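Local coordinates for cell division protein FtsZ 1 (Methanocaldococcus jannaschii, PDB 1W5B) that binds GTP and probably hydrolyses it, assembling into the contractile Z ring at the future division site, at residues K260-A265 with R301-T306; G284-V289 with T316-A321. One frame throughout, in Å; residues are numbered along the deposited sequence.

Both contacts lie in the C-terminal domain, and their segments alternate along the chain (helix, strand, helix, strand), helix 297-308 of contact 1 connecting the two strands of contact 2. The strand pair 284-289/316-321 is the core contact: eight of its twelve touching residues are buried, and backbone hydrogen bonds and aliphatic side chains hold it. The helix pair 260-265/301-306 is only partly buried, with small apolar groups toward the sheet and a salt bridge and a water on the side away from it. The two meet where the helix lies on the strands: Val304 CG2 is 3.5 Å from Trp319 CG, and Val303 CG1 is 3.9 Å from Ile287 CG2. Their centres are about 12 Å apart.

Contact 1: K260-A265 with R301-T306; sequences KRAKEA and REVVAT
Ala262 and Val303, with CA atoms 6.1 Å apart, are the nearest backbone pair between helix 261-265 and helix 301-306, whose axes approach to 8.8 Å and cross at -31° while running in roughly the same direction. Ala262 CB lies 3.8 Å from Val303 CG2, the branch that sits beside the backbone N of Val303, and the shortness of the alanine side chain suits so close a meeting. Val303 also rests on Val289 and Val333, and Ala265 touches Val333. Helices 261-270 and 297-308 thus lie side by side on one face of the mixed sheet, as in the two-layer alpha/beta C-terminal domain of the FtsZ family. Above this apolar strip, Lys263 and Glu302 cross at about a right angle. A bend at chi2 (77°) carries the lysine chain over to the extended glutamate, where Lys263 NZ donates to Glu302 OE2 at 2.7 Å in a salt bridge that reaches the anti side of the carboxylate, 28° out of its plane. A water bridges the other oxygen, giving a hydrogen bond to Glu302 OE1 (2.6 Å) and accepting one from Lys263 N (2.9 Å), an amide in the first turn after the N-cap Lys260. The carboxylate is therefore tied to both ends of one lysine, and the nearby helix N-terminus probably favours its negative charge. Thr306 OG1 donates to Glu302 O, which the amide of Thr306 reaches from the opposite face of the carbonyl plane.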
loop_
_atom_site.group_PDB
_atom_site.type_symbol
_atom_site.label_atom_id
_atom_site.label_comp_id
_atom_site.label_asym_id
_atom_site.label_seq_id
_atom_site.Cartn_x
_atom_site.Cartn_y
_atom_site.Cartn_z
ATOM N N LYS A 260 1.156 -11.431 26.321
ATOM C CA LYS A 260 -0.039 -11.293 25.495
ATOM C C LYS A 260 0.322 -10.655 24.148
ATOM O O LYS A 260 -0.192 -9.583 23.800
ATOM C CB LYS A 260 -1.092 -10.438 26.204
ATOM C CG LYS A 260 -1.875 -11.173 27.277
ATOM C CD LYS A 260 -0.977 -11.648 28.402
ATOM C CE LYS A 260 -1.768 -12.446 29.424
ATOM N NZ LYS A 260 -2.949 -11.678 29.894
ATOM N N ARG A 261 1.213 -11.322 23.409
ATOM C CA ARG A 261 1.680 -10.878 22.086
ATOM C C ARG A 261 0.616 -10.189 21.236
ATOM O O ARG A 261 0.751 -9.029 20.853
ATOM C CB ARG A 261 2.172 -12.065 21.243
ATOM C CG ARG A 261 3.202 -12.949 21.857
ATOM C CD ARG A 261 3.814 -13.883 20.805
ATOM N NE ARG A 261 2.889 -14.885 20.283
ATOM C CZ ARG A 261 3.277 -15.920 19.540
ATOM N NH1 ARG A 261 4.562 -16.067 19.246
ATOM N NH2 ARG A 261 2.396 -16.811 19.100
ATOM N N ALA A 262 -0.423 -10.953 20.915
ATOM C CA ALA A 262 -1.513 -10.495 20.069
ATOM C C ALA A 262 -2.282 -9.311 20.640
ATOM O O ALA A 262 -2.631 -8.380 19.912
ATOM C CB ALA A 262 -2.468 -11.663 19.793
ATOM N N LYS A 263 -2.553 -9.347 21.937
ATOM C CA LYS A 263 -3.289 -8.271 22.581
ATOM C C LYS A 263 -2.502 -6.970 22.507
ATOM O O LYS A 263 -3.048 -5.915 22.169
ATOM C CB LYS A 263 -3.543 -8.617 24.043
ATOM C CG LYS A 263 -4.785 -7.992 24.633
ATOM C CD LYS A 263 -6.016 -8.749 24.162
ATOM C CE LYS A 263 -7.195 -8.554 25.105
ATOM N NZ LYS A 263 -8.292 -9.523 24.814
ATOM N N GLU A 264 -1.215 -7.045 22.827
ATOM C CA GLU A 264 -0.367 -5.855 22.806
ATOM C C GLU A 264 -0.115 -5.366 21.385
ATOM O O GLU A 264 -0.159 -4.165 21.113
ATOM C CB GLU A 264 0.972 -6.139 23.512
ATOM C CG GLU A 264 0.891 -6.109 25.038
ATOM C CD GLU A 264 2.258 -6.136 25.710
ATOM O OE1 GLU A 264 3.233 -5.644 25.102
ATOM O OE2 GLU A 264 2.354 -6.630 26.856
ATOM N N ALA A 265 0.158 -6.297 20.481
ATOM C CA ALA A 265 0.413 -5.930 19.093
ATOM C C ALA A 265 -0.749 -5.099 18.547
ATOM O O ALA A 265 -0.551 -3.968 18.082
ATOM C CB ALA A 265 0.615 -7.187 18.241
ATOM N N ARG A 301 -7.778 -14.250 16.275
ATOM C CA ARG A 301 -9.178 -13.970 16.556
ATOM C C ARG A 301 -9.290 -12.819 17.547
ATOM O O ARG A 301 -10.120 -11.927 17.389
ATOM C CB ARG A 301 -9.853 -15.210 17.138
ATOM C CG ARG A 301 -11.366 -15.109 17.234
ATOM C CD ARG A 301 -12.029 -15.683 15.995
ATOM N NE ARG A 301 -12.873 -16.831 16.315
ATOM C CZ ARG A 301 -12.447 -17.931 16.933
ATOM N NH1 ARG A 301 -11.179 -18.045 17.306
ATOM N NH2 ARG A 301 -13.293 -18.922 17.179
ATOM N N GLU A 302 -8.447 -12.851 18.573
ATOM C CA GLU A 302 -8.440 -11.826 19.609
ATOM C C GLU A 302 -8.087 -10.459 19.022
ATOM O O GLU A 302 -8.624 -9.429 19.450
ATOM C CB GLU A 302 -7.443 -12.218 20.700
ATOM C CG GLU A 302 -7.280 -11.211 21.817
ATOM C CD GLU A 302 -6.384 -11.733 22.926
ATOM O OE1 GLU A 302 -5.287 -12.244 22.614
ATOM O OE2 GLU A 302 -6.773 -11.630 24.109
ATOM N N VAL A 303 -7.188 -10.448 18.043
ATOM C CA VAL A 303 -6.799 -9.200 17.403
ATOM C C VAL A 303 -8.030 -8.624 16.712
ATOM O O VAL A 303 -8.377 -7.455 16.908
ATOM C CB VAL A 303 -5.685 -9.412 16.344
ATOM C CG1 VAL A 303 -5.427 -8.109 15.596
ATOM C CG2 VAL A 303 -4.401 -9.897 17.017
ATOM N N VAL A 304 -8.703 -9.463 15.928
ATOM C CA VAL A 304 -9.894 -9.050 15.199
ATOM C C VAL A 304 -11.006 -8.621 16.146
ATOM O O VAL A 304 -11.649 -7.591 15.937
ATOM C CB VAL A 304 -10.393 -10.180 14.278
ATOM C CG1 VAL A 304 -11.670 -9.752 13.569
ATOM C CG2 VAL A 304 -9.309 -10.519 13.259
ATOM N N ALA A 305 -11.225 -9.401 17.195
ATOM C CA ALA A 305 -12.247 -9.061 18.171
ATOM C C ALA A 305 -11.983 -7.649 18.697
ATOM O O ALA A 305 -12.884 -6.808 18.735
ATOM C CB ALA A 305 -12.222 -10.061 19.318
ATOM N N THR A 306 -10.740 -7.390 19.095
ATOM C CA THR A 306 -10.370 -6.075 19.617
ATOM C C THR A 306 -10.658 -4.943 18.624
ATOM O O THR A 306 -11.264 -3.935 18.982
ATOM C CB THR A 306 -8.875 -6.018 19.984
ATOM O OG1 THR A 306 -8.557 -7.084 20.889
ATOM C CG2 THR A 306 -8.549 -4.685 20.640
HETATM O O HOH W 1 -2.862 -11.824 23.466
#

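Contact 2: G284-V289 with T316-A321; sequences GALIHV and TIIWGA
Ile287, Ile318 and Val289 bury the most surface where strand 284-289 runs beside strand 316-321, parallel to within 9° and in one-to-one register from Gly284-Thr316 to Val289-Ala321. Ile287 binds through both backbone groups: its N donates to Ile318 O (2.8 Å) and its O accepts from Gly320 N (2.9 Å), so this one residue straddles Trp319, as parallel pairing requires. Its side chain works in two places. CB faces Trp319 CB at 3.8 Å, while CD1, with CG1 set beside the backbone N (chi1 -54°), reaches across to Ile317 CG2 at 3.6 Å. Val289 follows the same pattern, its N bonding Gly320 O almost straight (177°) and its CB standing 4.2 Å from Ala321 CB. These side chains share the face covered by helix 297-308, the connection that makes the two strands a beta-alpha-beta crossover. On the other face Ile318 lies alongside Leu286, both pointing the same way, with Leu286 CD2 3.6 Å from Ile318 CB; helix 236-243 covers both, and Leu286 also meets Leu222 of helix 207-227. Gly284, Leu286 and His288 turn their backbone groups to strand 331-338 instead, which places strand 284-291 inside the mixed sheet. With no charged pair across them, the strands are held together by backbone bonds and neighbouring aliphatic groups, and mainly apolar side chains on both faces pack against the helices.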
loop_
_atom_site.group_PDB
_atom_site.type_symbol
_atom_site.label_atom_id
_atom_site.label_comp_id
_atom_site.label_asym_id
_atom_site.label_seq_id
_atom_site.Cartn_x
_atom_site.Cartn_y
_atom_site.Cartn_z
ATOM N N GLY A 284 -14.810 0.071 7.298
ATOM C CA GLY A 284 -14.258 -1.265 7.201
ATOM C C GLY A 284 -12.791 -1.346 7.569
ATOM O O GLY A 284 -12.141 -0.341 7.876
ATOM N N ALA A 285 -12.255 -2.556 7.533
ATOM C CA ALA A 285 -10.858 -2.742 7.872
ATOM C C ALA A 285 -10.301 -4.030 7.305
ATOM O O ALA A 285 -11.025 -4.989 7.057
ATOM C CB ALA A 285 -10.683 -2.727 9.391
ATOM N N LEU A 286 -8.996 -4.022 7.088
ATOM C CA LEU A 286 -8.276 -5.178 6.592
ATOM C C LEU A 286 -7.264 -5.447 7.698
ATOM O O LEU A 286 -6.488 -4.561 8.063
ATOM C CB LEU A 286 -7.570 -4.837 5.278
ATOM C CG LEU A 286 -8.492 -4.524 4.096
ATOM C CD1 LEU A 286 -7.751 -3.712 3.054
ATOM C CD2 LEU A 286 -8.999 -5.818 3.499
ATOM N N ILE A 287 -7.288 -6.655 8.250
ATOM C CA ILE A 287 -6.372 -6.997 9.326
ATOM C C ILE A 287 -5.464 -8.142 8.937
ATOM O O ILE A 287 -5.933 -9.198 8.542
ATOM C CB ILE A 287 -7.132 -7.422 10.599
ATOM C CG1 ILE A 287 -8.134 -6.341 11.007
ATOM C CG2 ILE A 287 -6.143 -7.651 11.739
ATOM C CD1 ILE A 287 -9.065 -6.777 12.135
ATOM N N HIS A 288 -4.159 -7.936 9.039
ATOM C CA HIS A 288 -3.240 -9.005 8.727
ATOM C C HIS A 288 -2.389 -9.334 9.949
ATOM O O HIS A 288 -1.578 -8.527 10.389
ATOM C CB HIS A 288 -2.341 -8.628 7.547
ATOM C CG HIS A 288 -1.554 -9.780 7.000
ATOM N ND1 HIS A 288 -0.768 -9.677 5.873
ATOM C CD2 HIS A 288 -1.426 -11.056 7.433
ATOM C CE1 HIS A 288 -0.188 -10.839 5.635
ATOM N NE2 HIS A 288 -0.571 -11.695 6.567
ATOM N N VAL A 289 -2.574 -10.528 10.493
ATOM C CA VAL A 289 -1.796 -10.950 11.651
ATOM C C VAL A 289 -0.667 -11.837 11.149
ATOM O O VAL A 289 -0.904 -12.792 10.417
ATOM C CB VAL A 289 -2.661 -11.747 12.656
ATOM C CG1 VAL A 289 -1.845 -12.086 13.886
ATOM C CG2 VAL A 289 -3.884 -10.935 13.040
ATOM N N THR A 316 -17.311 -3.760 7.682
ATOM C CA THR A 316 -16.907 -5.073 7.188
ATOM C C THR A 316 -15.421 -5.227 7.457
ATOM O O THR A 316 -14.621 -4.347 7.122
ATOM C CB THR A 316 -17.165 -5.235 5.679
ATOM O OG1 THR A 316 -16.798 -4.030 4.995
ATOM C CG2 THR A 316 -18.621 -5.545 5.426
ATOM N N ILE A 317 -15.063 -6.352 8.066
ATOM C CA ILE A 317 -13.685 -6.632 8.428
ATOM C C ILE A 317 -13.130 -7.869 7.737
ATOM O O ILE A 317 -13.636 -8.972 7.930
ATOM C CB ILE A 317 -13.570 -6.838 9.956
ATOM C CG1 ILE A 317 -14.102 -5.603 10.687
ATOM C CG2 ILE A 317 -12.133 -7.130 10.337
ATOM C CD1 ILE A 317 -14.240 -5.782 12.192
ATOM N N ILE A 318 -12.095 -7.677 6.927
ATOM C CA ILE A 318 -11.443 -8.786 6.244
ATOM C C ILE A 318 -10.163 -9.055 7.027
ATOM O O ILE A 318 -9.405 -8.132 7.296
ATOM C CB ILE A 318 -11.061 -8.412 4.807
ATOM C CG1 ILE A 318 -12.310 -8.015 4.020
ATOM C CG2 ILE A 318 -10.368 -9.580 4.139
ATOM C CD1 ILE A 318 -13.362 -9.090 3.966
ATOM N N TRP A 319 -9.916 -10.301 7.404
ATOM C CA TRP A 319 -8.711 -10.593 8.168
ATOM C C TRP A 319 -8.033 -11.890 7.781
ATOM O O TRP A 319 -8.664 -12.807 7.264
ATOM C CB TRP A 319 -9.025 -10.638 9.662
ATOM C CG TRP A 319 -9.977 -11.728 10.035
ATOM C CD1 TRP A 319 -11.327 -11.744 9.833
ATOM C CD2 TRP A 319 -9.651 -12.971 10.667
ATOM N NE1 TRP A 319 -11.865 -12.921 10.302
ATOM C CE2 TRP A 319 -10.858 -13.692 10.821
ATOM C CE3 TRP A 319 -8.457 -13.546 11.123
ATOM C CZ2 TRP A 319 -10.905 -14.962 11.410
ATOM C CZ3 TRP A 319 -8.504 -14.814 11.711
ATOM C CH2 TRP A 319 -9.721 -15.504 11.848
ATOM N N GLY A 320 -6.735 -11.959 8.053
ATOM C CA GLY A 320 -5.965 -13.147 7.749
ATOM C C GLY A 320 -4.845 -13.295 8.758
ATOM O O GLY A 320 -4.526 -12.351 9.481
ATOM N N ALA A 321 -4.250 -14.480 8.812
ATOM C CA ALA A 321 -3.164 -14.758 9.739
ATOM C C ALA A 321 -2.188 -15.684 9.035
ATOM O O ALA A 321 -2.537 -16.800 8.661
ATOM C CB ALA A 321 -3.706 -15.427 11.007
#